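Local coordinates for protein dienelactone hydrolase (Anabaena variabilis, PDB 2O2G) that probably acts as a hydrolase of the dienelactone hydrolase family, with the alpha/beta-hydrolase fold and a likely serine nucleophile, at residues N53-V56 and A57-Q61; D71-T74 and Q75-E79; T102-L105 and T106-D110; P173-A176 and M177-A181; A211-A214 and S215-F218. All coordinates share one frame; numbering follows the deposited sequence.

Contact 1. Residues N53-V56 and A57-Q61; sequences NRYV and AEVLQ. With SO4 (sulfate ion), chain B.
Glu58 reaches back one turn to Arg54 on helix 51-63, the crossover helix of a beta-alpha-beta unit in the alpha/beta-hydrolase fold. The glutamate first lies against backbone: CB is 3.5 Å from Arg54 O, and CG follows at 3.2 Å. CD and OE1 each lie 3.3 Å from Arg54 O too, though OE1 and that oxygen, both acceptors, make no bond. With CG beside its own backbone N (chi1 -71°) and the chain then extended, the carboxylate travels toward the helix N terminus, where OE2 forms a salt bridge with Arg54 NH2 at 3.4 Å. Charges alone meet, because the oxygen stands well out of the guanidinium plane. Water 1 donates to OE2 and takes a weak bond from NH2, while Arg54 NH1 pairs with Glu12. These long charged chains suit a partly exposed flank. On the inner side Val56 and Leu60 lie side by side, aliphatic residues fit for packing on the sheet. Asn53 ND2 makes a weak hydrogen bond to a sulfate, probably from the crystallisation liquor, which Ser46, Ser50, Arg52, Arg145 and Gly43 also hold. Tyr55 OH bonds to Thr208, and the Tyr55 ring takes Val59 CG2 over one face in a CH-pi contact, 4.1 Å from the centroid.

Contact 2. Residues D71-T74 and Q75-E79; sequences DLLT and QEEEE
Glu77 OE1 takes the backbone N-H of Thr74 at 2.9 Å and also forms a salt bridge with Arg97 of helix 91-107. The Thr74 N-H comes from above the carboxylate plane, 42° out of it, yet the bond is nearly straight at 164°. In return Glu77 N donates to Thr74 OG1 at 3.0 Å. These reciprocal bonds make a capping box, with Thr74 as N-cap of helix 75-84. Threonine suits the place because OG1 sits between its own backbone N and carbonyl carbon (chi1 64°), from where it meets an N-H of the first turn; glutamate three residues on is long enough to return to the cap.

Leu73 lays its CB 3.5 Å from Glu77 OE1 and also packs on Leu94. Glu78 reaches back past Leu73 to Asp71, and their carboxylates come close, OE2 lying 3.4 Å from Asp71 OD2. Water 2 donates to Asp71 OD2 and Glu78 OE1, while water 3 donates to Glu78 OE2 and accepts from Leu73 N. Arg48 forms a salt bridge with Asp71. The arginine and the water protons probably offset the repulsion between the two acids, although their closeness could still raise the proton affinity of one of them.

Contact 3. Residues T102-L105 and T106-D110; sequences TDWL and THNPD
The two segments run through the last turns of helix 91-107 into the loop that holds Asn108, Pro109 and Asp110. Thr106 N donates to Thr102 O at 2.9 Å and His107 N to Asp103 O at the same distance; a second, weak bond runs from His107 N to Trp104 O.

Asn108 brings ND2 over one face of the Trp104 indole, by its six-membered ring. ND2 stands 3.3 Å above that face, offset toward the rim, and its nearest ring atom is CH2, at 3.3 Å. Each residue has CG anti to its backbone N (chi1 -176° in Trp104 and -180° in Asn108), and the two side chains lie side by side, pointing the same way, with the amide plane steep, at 76° to the ring. Asn108 OD1 is turned to the following loop and accepts from Asp110 N at 2.9 Å, an Asx turn. Asparagine suits this place: its oxygen organises the turn while its nitrogen rests on the ring. In the alpha/beta-hydrolase fold here, the indole also touches Val15 and Val17 of strand 12-19, while Leu105 touches Ile37 of strand 36-41.

On another side of the helix, Thr106 OG1 lies 3.1 Å from Thr102 O and shares water 4 with Asp103; the water donates to Asp103 OD1 at 2.8 Å. That carboxylate oxygen has a salt-bridge partner in Arg135, and Thr102 OG1 bonds with Tyr118. His107 passes CD2 within 3.1 Å of Asp103 O, the oxygen lying oblique to the imidazole.

Contact 4. Residues P173-A176 and M177-A181; sequences PVIA and MNEDA
Two torsions turn the amide of Asn178 back toward Val174: chi1 of -84° sets CG beside its own backbone N, and chi2 of -104° swings ND2 to the carbonyl of the preceding helical turn. ND2 then donates to Val174 O at 2.8 Å, with an N-H...O angle of 162°, and the oxygen lies close to the amide plane. The same oxygen takes the regular helical bond from Asn178 N at 2.9 Å. The two donors come from opposite faces of the carbonyl plane, so both fit. Alongside, Val174 CG1 lies 3.2 Å from ND2, a snug fit between two side chains pointing the same way.

The contact belongs to helix 172-184, which crosses from strand 163-168 to strand 189-194 in a beta-alpha-beta unit. Val174 also touches the residues of a possible Ser-His-Asp triad, whereas Asn178 packs on Leu165, Val167 and Leu191. Asparagine suits this buried face because it is short and can bond to backbone groups; ND2 also donates to Gly147 O.

Ile175 and Glu179 run side by side on the next flank, CG2 of the isoleucine 3.8 Å from OE2 of the glutamate, with the acid exposed to solvent. Met177, present as selenomethionine, folds twice along its chain and touches Arg148 and Asp150. With two backbone carbonyls taking its amide protons, Asn178 has ND2 satisfied within the buried interface and probably little freedom to rotate its amide.

Contact 5. Residues A211-A214 and S215-F218; sequences AQLA and SEWF
Ser215 N donates to Ala211 O at 2.8 Å, the shortest of four successive backbone bonds along helix 206-221. Phe218 N to Ala214 O follows at 2.9 Å and is almost straight, 173°, while Glu216 N and Trp217 N likewise bind Gln212 O and Leu213 O.

Around these bonds the side chains are sorted by their surroundings. Phe218 has CG beside its own backbone N (chi1 -70°), which returns the ring past the preceding turn: CD2 lies 3.2 Å from Ala214 O, the oxygen oblique to the ring, and CE2 is 4.1 Å from Ala214 CB. The small alanine suits a buried place next to an aromatic ring. Phe218 goes on to Ala141 and Val143 of strand 139-145, so that the helix is packed on the central sheet of an alpha/beta-hydrolase fold. Trp217 takes the other setting, CG anti to N (chi1 -165°), and heads away from the contact, where NE1 donates to Pro162 O and the indole reaches strands 139-145 and 163-168 and Arg190 of strand 189-194.

Leu213 packs on Ile166 and Ile194, yet its CD2 is also 4.1 Å from Glu216 OE1, the two chains meeting at an angle near the surface. Helical bonds thus satisfy the carbonyls of 211-214 and the N-H groups of 215-218, and the inward side chains can be chiefly apolar, with the one indole N-H given its own carbonyl acceptor.

Overall arrangement
From the N terminus the contacts follow one another in series, each closing a local turn before the next opens; none nests or crosses. Contact 1 lies on the crossover helix between strands 36-41 and 66-70. Contact 2 comes as the chain leaves strand 66-70 and starts helix 75-84, and contact 3 lies at the C-terminal part of the following helix, 91-107, and the loop beyond. Contact 4 is on the crossover between strands 163-168 and 189-194, about 33 Å from contact 3, centre to centre, across the chain's middle. Contact 5, near the C terminus, returns to contact 1: Leu60 packs on Ser215 and Phe218, and Val59 on Ala211, joining two neighbouring helices over the central sheet.

Contact 1. Residues N53-V56 and A57-Q61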
loop_
_atom_site.group_PDB
_atom_site.type_symbol
_atom_site.label_atom_id
_atom_site.label_comp_id
_atom_site.label_asym_id
_atom_site.label_seq_id
_atom_site.Cartn_x
_atom_site.Cartn_y
_atom_site.Cartn_z
ATOM N N ASN A 53 -6.226 6.845 3.519
ATOM C CA ASN A 53 -4.796 6.709 3.330
ATOM C C ASN A 53 -4.035 7.965 3.812
ATOM O O ASN A 53 -2.924 7.855 4.298
ATOM C CB ASN A 53 -4.484 6.355 1.877
ATOM C CG ASN A 53 -5.120 4.997 1.447
ATOM O OD1 ASN A 53 -5.453 4.135 2.285
ATOM N ND2 ASN A 53 -5.288 4.821 0.149
ATOM N N ARG A 54 -4.622 9.145 3.682
ATOM C CA ARG A 54 -3.959 10.353 4.185
ATOM C C ARG A 54 -3.844 10.325 5.729
ATOM O O ARG A 54 -2.800 10.700 6.301
ATOM C CB ARG A 54 -4.668 11.618 3.723
ATOM C CG ARG A 54 -4.359 12.024 2.261
ATOM C CD ARG A 54 -4.860 13.439 1.939
ATOM N NE ARG A 54 -4.366 14.486 2.859
ATOM C CZ ARG A 54 -3.242 15.200 2.714
ATOM N NH1 ARG A 54 -2.410 14.981 1.699
ATOM N NH2 ARG A 54 -2.925 16.129 3.616
ATOM N N TYR A 55 -4.918 9.900 6.399
ATOM C CA TYR A 55 -4.882 9.715 7.855
ATOM C C TYR A 55 -3.794 8.732 8.253
ATOM O O TYR A 55 -2.968 9.023 9.110
ATOM C CB TYR A 55 -6.252 9.227 8.397
ATOM C CG TYR A 55 -6.150 8.912 9.873
ATOM C CD1 TYR A 55 -6.082 9.944 10.823
ATOM C CD2 TYR A 55 -6.028 7.588 10.314
ATOM C CE1 TYR A 55 -5.939 9.658 12.172
ATOM C CE2 TYR A 55 -5.897 7.291 11.641
ATOM C CZ TYR A 55 -5.845 8.326 12.575
ATOM O OH TYR A 55 -5.717 8.009 13.914
ATOM N N VAL A 56 -3.790 7.536 7.651
ATOM C CA VAL A 56 -2.760 6.571 7.960
ATOM C C VAL A 56 -1.350 7.168 7.692
ATOM O O VAL A 56 -0.456 6.998 8.491
ATOM C CB VAL A 56 -2.917 5.225 7.160
ATOM C CG1 VAL A 56 -1.788 4.312 7.466
ATOM C CG2 VAL A 56 -4.233 4.532 7.512
ATOM N N ALA A 57 -1.190 7.885 6.568
ATOM C CA ALA A 57 0.079 8.447 6.190
ATOM C C ALA A 57 0.575 9.413 7.240
ATOM O O ALA A 57 1.751 9.393 7.563
ATOM C CB ALA A 57 -0.005 9.118 4.835
ATOM N N GLU A 58 -0.325 10.237 7.766
ATOM C CA GLU A 58 0.024 11.209 8.801
ATOM C C GLU A 58 0.452 10.501 10.074
ATOM O O GLU A 58 1.272 11.012 10.820
ATOM C CB GLU A 58 -1.159 12.169 9.021
ATOM C CG GLU A 58 -1.311 13.110 7.813
ATOM C CD GLU A 58 -2.715 13.729 7.569
ATOM O OE1 GLU A 58 -3.720 13.295 8.199
ATOM O OE2 GLU A 58 -2.802 14.639 6.687
ATOM N N VAL A 59 -0.100 9.325 10.332
ATOM C CA VAL A 59 0.295 8.544 11.521
ATOM C C VAL A 59 1.706 7.967 11.324
ATOM O O VAL A 59 2.545 8.068 12.207
ATOM C CB VAL A 59 -0.729 7.423 11.845
ATOM C CG1 VAL A 59 -0.266 6.602 13.024
ATOM C CG2 VAL A 59 -2.071 8.029 12.150
ATOM N N LEU A 60 1.983 7.432 10.133
ATOM C CA LEU A 60 3.311 6.901 9.803
ATOM C C LEU A 60 4.353 8.031 9.857
ATOM O O LEU A 60 5.436 7.882 10.443
ATOM C CB LEU A 60 3.309 6.237 8.413
ATOM C CG LEU A 60 2.297 5.086 8.222
ATOM C CD1 LEU A 60 2.305 4.561 6.787
ATOM C CD2 LEU A 60 2.570 3.946 9.176
ATOM N N GLN A 61 4.031 9.163 9.252
ATOM C CA GLN A 61 4.948 10.330 9.289
ATOM C C GLN A 61 5.316 10.712 10.724
ATOM O O GLN A 61 6.459 11.035 11.017
ATOM C CB GLN A 61 4.304 11.525 8.604
ATOM C CG GLN A 61 4.127 11.384 7.091
ATOM C CD GLN A 61 3.074 12.310 6.541
ATOM O OE1 GLN A 61 2.740 13.331 7.149
ATOM N NE2 GLN A 61 2.537 11.965 5.389
HETATM S S SO4 B . -9.142 3.647 -0.106
HETATM O O1 SO4 B . -7.888 3.721 -0.834
HETATM O O2 SO4 B . -9.978 4.679 -0.650
HETATM O O3 SO4 B . -8.853 4.011 1.268
HETATM O O4 SO4 B . -9.758 2.327 -0.177
HETATM O O HOH W 1 -4.133 17.050 6.611
#

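Contact 2. Residues D71-T74 and Q75-E79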
loop_
_atom_site.group_PDB
_atom_site.type_symbol
_atom_site.label_atom_id
_atom_site.label_comp_id
_atom_site.label_asym_id
_atom_site.label_seq_id
_atom_site.Cartn_x
_atom_site.Cartn_y
_atom_site.Cartn_z
ATOM N N ASP A 71 -1.319 8.294 -7.290
ATOM C CA ASP A 71 -2.423 7.888 -8.110
ATOM C C ASP A 71 -1.832 6.782 -8.983
ATOM O O ASP A 71 -0.854 7.002 -9.705
ATOM C CB ASP A 71 -2.930 9.035 -8.994
ATOM C CG ASP A 71 -3.717 10.085 -8.216
ATOM O OD1 ASP A 71 -4.294 9.761 -7.154
ATOM O OD2 ASP A 71 -3.772 11.220 -8.706
ATOM N N LEU A 72 -2.409 5.595 -8.942
ATOM C CA LEU A 72 -1.933 4.521 -9.793
ATOM C C LEU A 72 -2.343 4.717 -11.236
ATOM O O LEU A 72 -1.733 4.123 -12.142
ATOM C CB LEU A 72 -2.386 3.164 -9.259
ATOM C CG LEU A 72 -1.631 2.830 -7.950
ATOM C CD1 LEU A 72 -2.160 1.523 -7.383
ATOM C CD2 LEU A 72 -0.140 2.725 -8.144
ATOM N N LEU A 73 -3.373 5.514 -11.472
ATOM C CA LEU A 73 -3.773 5.809 -12.835
ATOM C C LEU A 73 -3.425 7.259 -13.159
ATOM O O LEU A 73 -3.331 8.107 -12.246
ATOM C CB LEU A 73 -5.261 5.591 -13.046
ATOM C CG LEU A 73 -5.820 4.221 -12.682
ATOM C CD1 LEU A 73 -7.321 4.206 -12.932
ATOM C CD2 LEU A 73 -5.142 3.138 -13.471
ATOM N N THR A 74 -3.241 7.546 -14.449
ATOM C CA THR A 74 -2.995 8.916 -14.864
ATOM C C THR A 74 -4.292 9.668 -14.732
ATOM O O THR A 74 -5.372 9.090 -14.638
ATOM C CB THR A 74 -2.534 9.078 -16.347
ATOM O OG1 THR A 74 -3.577 8.648 -17.210
ATOM C CG2 THR A 74 -1.265 8.303 -16.607
ATOM N N GLN A 75 -4.169 10.984 -14.715
ATOM C CA GLN A 75 -5.311 11.870 -14.668
ATOM C C GLN A 75 -6.312 11.554 -15.830
ATOM O O GLN A 75 -7.535 11.472 -15.650
ATOM C CB GLN A 75 -4.747 13.277 -14.812
ATOM C CG GLN A 75 -5.729 14.394 -14.880
ATOM C CD GLN A 75 -5.006 15.728 -15.030
ATOM O OE1 GLN A 75 -4.077 16.056 -14.269
ATOM N NE2 GLN A 75 -5.411 16.492 -16.029
ATOM N N GLU A 76 -5.751 11.341 -17.011
ATOM C CA GLU A 76 -6.524 11.030 -18.222
ATOM C C GLU A 76 -7.269 9.689 -18.050
ATOM O O GLU A 76 -8.484 9.592 -18.260
ATOM C CB GLU A 76 -5.584 11.020 -19.448
ATOM C CG GLU A 76 -4.915 12.409 -19.770
ATOM C CD GLU A 76 -3.836 12.893 -18.746
ATOM O OE1 GLU A 76 -3.078 12.068 -18.149
ATOM O OE2 GLU A 76 -3.749 14.131 -18.555
ATOM N N GLU A 77 -6.530 8.674 -17.646
ATOM C CA GLU A 77 -7.120 7.377 -17.344
ATOM C C GLU A 77 -8.234 7.461 -16.295
ATOM O O GLU A 77 -9.238 6.794 -16.422
ATOM C CB GLU A 77 -6.042 6.447 -16.817
ATOM C CG GLU A 77 -5.167 5.852 -17.886
ATOM C CD GLU A 77 -3.931 5.135 -17.342
ATOM O OE1 GLU A 77 -3.658 5.148 -16.115
ATOM O OE2 GLU A 77 -3.219 4.532 -18.166
ATOM N N GLU A 78 -8.031 8.243 -15.241
ATOM C CA GLU A 78 -9.036 8.396 -14.182
ATOM C C GLU A 78 -10.338 8.940 -14.769
ATOM O O GLU A 78 -11.416 8.468 -14.423
ATOM C CB GLU A 78 -8.540 9.297 -13.043
ATOM C CG GLU A 78 -7.470 8.673 -12.151
ATOM C CD GLU A 78 -6.887 9.640 -11.083
ATOM O OE1 GLU A 78 -7.249 10.846 -11.087
ATOM O OE2 GLU A 78 -6.080 9.184 -10.241
ATOM N N GLU A 79 -10.259 9.928 -15.649
ATOM C CA GLU A 79 -11.475 10.449 -16.302
ATOM C C GLU A 79 -12.221 9.394 -17.146
ATOM O O GLU A 79 -13.466 9.362 -17.185
ATOM C CB GLU A 79 -11.146 11.641 -17.206
ATOM C CG GLU A 79 -10.636 12.867 -16.488
HETATM O O HOH W 2 -6.757 11.800 -8.232
HETATM O O HOH W 3 -5.618 6.632 -9.680
#

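Contact 3. Residues T102-L105 and T106-D110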
loop_
_atom_site.group_PDB
_atom_site.type_symbol
_atom_site.label_atom_id
_atom_site.label_comp_id
_atom_site.label_asym_id
_atom_site.label_seq_id
_atom_site.Cartn_x
_atom_site.Cartn_y
_atom_site.Cartn_z
ATOM N N THR A 102 7.987 2.142 -7.399
ATOM C CA THR A 102 9.058 1.582 -6.543
ATOM C C THR A 102 10.426 1.899 -7.192
ATOM O O THR A 102 11.318 2.447 -6.566
ATOM C CB THR A 102 8.842 0.043 -6.322
ATOM O OG1 THR A 102 7.530 -0.195 -5.757
ATOM C CG2 THR A 102 9.887 -0.526 -5.363
ATOM N N ASP A 103 10.539 1.599 -8.475
ATOM C CA ASP A 103 11.764 1.882 -9.236
ATOM C C ASP A 103 12.107 3.381 -9.219
ATOM O O ASP A 103 13.285 3.760 -9.076
ATOM C CB ASP A 103 11.614 1.366 -10.671
ATOM C CG ASP A 103 11.536 -0.160 -10.745
ATOM O OD1 ASP A 103 11.852 -0.830 -9.730
ATOM O OD2 ASP A 103 11.198 -0.696 -11.841
ATOM N N TRP A 104 11.083 4.226 -9.289
ATOM C CA TRP A 104 11.284 5.684 -9.244
ATOM C C TRP A 104 11.894 6.078 -7.901
ATOM O O TRP A 104 12.897 6.816 -7.869
ATOM C CB TRP A 104 9.976 6.405 -9.457
ATOM C CG TRP A 104 10.079 7.898 -9.513
ATOM C CD1 TRP A 104 10.325 8.664 -10.592
ATOM C CD2 TRP A 104 9.835 8.784 -8.423
ATOM N NE1 TRP A 104 10.285 9.998 -10.230
ATOM C CE2 TRP A 104 9.958 10.086 -8.906
ATOM C CE3 TRP A 104 9.466 8.590 -7.092
ATOM C CZ2 TRP A 104 9.798 11.201 -8.086
ATOM C CZ3 TRP A 104 9.291 9.703 -6.269
ATOM C CH2 TRP A 104 9.465 10.981 -6.774
ATOM N N LEU A 105 11.334 5.542 -6.815
ATOM C CA LEU A 105 11.891 5.756 -5.472
ATOM C C LEU A 105 13.326 5.236 -5.376
ATOM O O LEU A 105 14.170 5.855 -4.752
ATOM C CB LEU A 105 11.048 5.018 -4.430
ATOM C CG LEU A 105 9.682 5.611 -4.147
ATOM C CD1 LEU A 105 8.882 4.721 -3.214
ATOM C CD2 LEU A 105 9.886 7.030 -3.621
ATOM N N THR A 106 13.583 4.080 -5.986
ATOM C CA THR A 106 14.907 3.499 -5.961
ATOM C C THR A 106 15.979 4.384 -6.631
ATOM O O THR A 106 17.089 4.541 -6.104
ATOM C CB THR A 106 14.898 2.081 -6.589
ATOM O OG1 THR A 106 14.107 1.210 -5.789
ATOM C CG2 THR A 106 16.317 1.505 -6.693
ATOM N N HIS A 107 15.618 4.984 -7.751
ATOM C CA HIS A 107 16.511 5.745 -8.585
ATOM C C HIS A 107 16.511 7.266 -8.410
ATOM O O HIS A 107 17.277 7.953 -9.097
ATOM C CB HIS A 107 16.255 5.363 -10.050
ATOM C CG HIS A 107 16.559 3.927 -10.345
ATOM N ND1 HIS A 107 17.843 3.424 -10.302
ATOM C CD2 HIS A 107 15.758 2.884 -10.672
ATOM C CE1 HIS A 107 17.818 2.132 -10.581
ATOM N NE2 HIS A 107 16.565 1.779 -10.802
ATOM N N ASN A 108 15.682 7.774 -7.496
ATOM C CA ASN A 108 15.613 9.181 -7.177
ATOM C C ASN A 108 16.631 9.510 -6.069
ATOM O O ASN A 108 16.572 8.910 -4.997
ATOM C CB ASN A 108 14.181 9.474 -6.675
ATOM C CG ASN A 108 13.957 10.928 -6.308
ATOM O OD1 ASN A 108 14.893 11.685 -6.091
ATOM N ND2 ASN A 108 12.689 11.303 -6.178
ATOM N N PRO A 109 17.549 10.464 -6.302
ATOM C CA PRO A 109 18.526 10.713 -5.218
ATOM C C PRO A 109 17.943 11.130 -3.883
ATOM O O PRO A 109 18.552 10.827 -2.862
ATOM C CB PRO A 109 19.428 11.807 -5.776
ATOM C CG PRO A 109 19.173 11.809 -7.269
ATOM C CD PRO A 109 17.795 11.306 -7.485
ATOM N N ASP A 110 16.765 11.772 -3.881
ATOM C CA ASP A 110 16.110 12.182 -2.626
ATOM C C ASP A 110 15.567 11.011 -1.795
ATOM O O ASP A 110 15.387 11.133 -0.577
ATOM C CB ASP A 110 14.926 13.108 -2.908
ATOM C CG ASP A 110 15.340 14.443 -3.473
ATOM O OD1 ASP A 110 16.520 14.808 -3.350
ATOM O OD2 ASP A 110 14.462 15.111 -4.070
HETATM O O HOH W 4 13.131 -0.789 -7.258
#

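Contact 4. Residues P173-A176 and M177-A181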
loop_
_atom_site.group_PDB
_atom_site.type_symbol
_atom_site.label_atom_id
_atom_site.label_comp_id
_atom_site.label_asym_id
_atom_site.label_seq_id
_atom_site.Cartn_x
_atom_site.Cartn_y
_atom_site.Cartn_z
ATOM N N PRO A 173 -16.644 -12.116 4.773
ATOM C CA PRO A 173 -16.158 -12.828 3.587
ATOM C C PRO A 173 -14.631 -12.725 3.404
ATOM O O PRO A 173 -13.933 -13.744 3.214
ATOM C CB PRO A 173 -16.884 -12.109 2.431
ATOM C CG PRO A 173 -17.300 -10.751 2.985
ATOM C CD PRO A 173 -17.574 -11.014 4.426
ATOM N N VAL A 174 -14.144 -11.488 3.498
ATOM C CA VAL A 174 -12.754 -11.140 3.317
ATOM C C VAL A 174 -11.857 -11.797 4.378
ATOM O O VAL A 174 -10.691 -12.030 4.106
ATOM C CB VAL A 174 -12.582 -9.571 3.320
ATOM C CG1 VAL A 174 -11.155 -9.166 3.318
ATOM C CG2 VAL A 174 -13.264 -8.933 2.113
ATOM N N ILE A 175 -12.387 -12.089 5.561
ATOM C CA ILE A 175 -11.568 -12.714 6.617
ATOM C C ILE A 175 -11.105 -14.109 6.173
ATOM O O ILE A 175 -9.924 -14.390 6.159
ATOM C CB ILE A 175 -12.310 -12.825 7.971
ATOM C CG1 ILE A 175 -12.691 -11.446 8.528
ATOM C CG2 ILE A 175 -11.437 -13.563 9.015
ATOM C CD1 ILE A 175 -13.690 -11.517 9.702
ATOM N N ALA A 176 -12.037 -14.962 5.779
ATOM C CA ALA A 176 -11.679 -16.312 5.360
ATOM C C ALA A 176 -10.703 -16.307 4.184
ATOM O O ALA A 176 -9.816 -17.155 4.104
ATOM C CB ALA A 176 -12.909 -17.115 5.026
HETATM N N MSE A 177 -10.818 -15.304 3.314
HETATM C CA MSE A 177 -9.974 -15.220 2.151
HETATM C C MSE A 177 -8.594 -14.758 2.533
HETATM O O MSE A 177 -7.633 -15.196 1.919
HETATM C CB MSE A 177 -10.625 -14.368 1.070
HETATM C CG MSE A 177 -11.846 -15.048 0.449
HETATM SE SE MSE A 177 -11.478 -16.940 -0.275
HETATM C CE MSE A 177 -11.091 -16.984 -2.333
ATOM N N ASN A 178 -8.486 -13.910 3.561
ATOM C CA ASN A 178 -7.176 -13.512 4.080
ATOM C C ASN A 178 -6.528 -14.710 4.818
ATOM O O ASN A 178 -5.324 -14.921 4.735
ATOM C CB ASN A 178 -7.259 -12.275 4.972
ATOM C CG ASN A 178 -7.230 -10.977 4.171
ATOM O OD1 ASN A 178 -6.210 -10.296 4.135
ATOM N ND2 ASN A 178 -8.299 -10.688 3.458
ATOM N N GLU A 179 -7.332 -15.475 5.542
ATOM C CA GLU A 179 -6.860 -16.691 6.214
ATOM C C GLU A 179 -6.293 -17.655 5.174
ATOM O O GLU A 179 -5.236 -18.228 5.381
ATOM C CB GLU A 179 -7.991 -17.351 6.993
ATOM C CG GLU A 179 -8.491 -16.547 8.229
ATOM C CD GLU A 179 -9.685 -17.229 8.900
ATOM O OE1 GLU A 179 -10.335 -18.049 8.222
ATOM O OE2 GLU A 179 -9.978 -16.948 10.088
ATOM N N ASP A 180 -6.991 -17.820 4.052
ATOM C CA ASP A 180 -6.511 -18.660 2.958
ATOM C C ASP A 180 -5.186 -18.131 2.403
ATOM O O ASP A 180 -4.239 -18.885 2.230
ATOM C CB ASP A 180 -7.532 -18.730 1.806
ATOM C CG ASP A 180 -8.781 -19.577 2.135
ATOM O OD1 ASP A 180 -8.938 -20.111 3.272
ATOM O OD2 ASP A 180 -9.619 -19.707 1.212
ATOM N N ALA A 181 -5.116 -16.831 2.140
ATOM C CA ALA A 181 -3.897 -16.197 1.608
ATOM C C ALA A 181 -2.677 -16.346 2.526
ATOM O O ALA A 181 -1.556 -16.560 2.050
ATOM C CB ALA A 181 -4.156 -14.711 1.347
#

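Contact 5. Residues A211-A214 and S215-F218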
loop_
_atom_site.group_PDB
_atom_site.type_symbol
_atom_site.label_atom_id
_atom_site.label_comp_id
_atom_site.label_asym_id
_atom_site.label_seq_id
_atom_site.Cartn_x
_atom_site.Cartn_y
_atom_site.Cartn_z
ATOM N N ALA A 211 -3.845 2.141 11.414
ATOM C CA ALA A 211 -2.630 2.954 11.341
ATOM C C ALA A 211 -1.599 2.573 12.399
ATOM O O ALA A 211 -0.364 2.528 12.120
ATOM C CB ALA A 211 -2.977 4.355 11.496
ATOM N N GLN A 212 -2.093 2.310 13.609
ATOM C CA GLN A 212 -1.199 1.949 14.682
ATOM C C GLN A 212 -0.495 0.607 14.332
ATOM O O GLN A 212 0.710 0.476 14.469
ATOM C CB GLN A 212 -1.924 1.879 16.031
ATOM C CG GLN A 212 -2.421 3.237 16.657
ATOM C CD GLN A 212 -3.338 3.020 17.886
ATOM O OE1 GLN A 212 -4.262 2.189 17.853
ATOM N NE2 GLN A 212 -3.111 3.792 18.946
ATOM N N LEU A 213 -1.259 -0.381 13.906
ATOM C CA LEU A 213 -0.706 -1.686 13.516
ATOM C C LEU A 213 0.257 -1.593 12.359
ATOM O O LEU A 213 1.280 -2.287 12.345
ATOM C CB LEU A 213 -1.853 -2.646 13.147
ATOM C CG LEU A 213 -2.744 -3.014 14.342
ATOM C CD1 LEU A 213 -4.141 -3.446 13.915
ATOM C CD2 LEU A 213 -2.051 -4.073 15.168
ATOM N N ALA A 214 -0.081 -0.753 11.381
ATOM C CA ALA A 214 0.776 -0.548 10.233
ATOM C C ALA A 214 2.079 0.140 10.671
ATOM O O ALA A 214 3.154 -0.293 10.287
ATOM C CB ALA A 214 0.037 0.272 9.133
ATOM N N SER A 215 1.994 1.182 11.484
ATOM C CA SER A 215 3.176 1.837 11.990
ATOM C C SER A 215 4.134 0.858 12.699
ATOM O O SER A 215 5.328 0.835 12.397
ATOM C CB SER A 215 2.814 2.957 12.948
ATOM O OG SER A 215 3.977 3.611 13.370
ATOM N N GLU A 216 3.622 0.059 13.629
ATOM C CA GLU A 216 4.446 -0.951 14.337
ATOM C C GLU A 216 5.168 -1.870 13.362
ATOM O O GLU A 216 6.362 -2.176 13.517
ATOM C CB GLU A 216 3.574 -1.811 15.281
ATOM C CG GLU A 216 3.236 -1.020 16.517
ATOM C CD GLU A 216 2.175 -1.649 17.372
ATOM O OE1 GLU A 216 1.371 -2.449 16.850
ATOM O OE2 GLU A 216 2.152 -1.306 18.577
ATOM N N TRP A 217 4.437 -2.307 12.349
ATOM C CA TRP A 217 4.991 -3.219 11.359
ATOM C C TRP A 217 6.097 -2.586 10.536
ATOM O O TRP A 217 7.190 -3.173 10.398
ATOM C CB TRP A 217 3.891 -3.739 10.434
ATOM C CG TRP A 217 4.241 -4.932 9.594
ATOM C CD1 TRP A 217 4.591 -4.929 8.276
ATOM C CD2 TRP A 217 4.196 -6.311 9.988
ATOM N NE1 TRP A 217 4.808 -6.193 7.848
ATOM C CE2 TRP A 217 4.563 -7.073 8.867
ATOM C CE3 TRP A 217 3.891 -6.971 11.187
ATOM C CZ2 TRP A 217 4.628 -8.478 8.891
ATOM C CZ3 TRP A 217 3.953 -8.346 11.226
ATOM C CH2 TRP A 217 4.309 -9.100 10.064
ATOM N N PHE A 218 5.809 -1.414 9.974
ATOM C CA PHE A 218 6.782 -0.720 9.103
ATOM C C PHE A 218 7.997 -0.272 9.891
ATOM O O PHE A 218 9.140 -0.344 9.410
ATOM C CB PHE A 218 6.107 0.471 8.402
ATOM C CG PHE A 218 5.103 0.072 7.351
ATOM C CD1 PHE A 218 5.430 -0.844 6.374
ATOM C CD2 PHE A 218 3.845 0.644 7.314
ATOM C CE1 PHE A 218 4.542 -1.158 5.390
ATOM C CE2 PHE A 218 2.951 0.320 6.305
ATOM C CZ PHE A 218 3.285 -0.590 5.379
#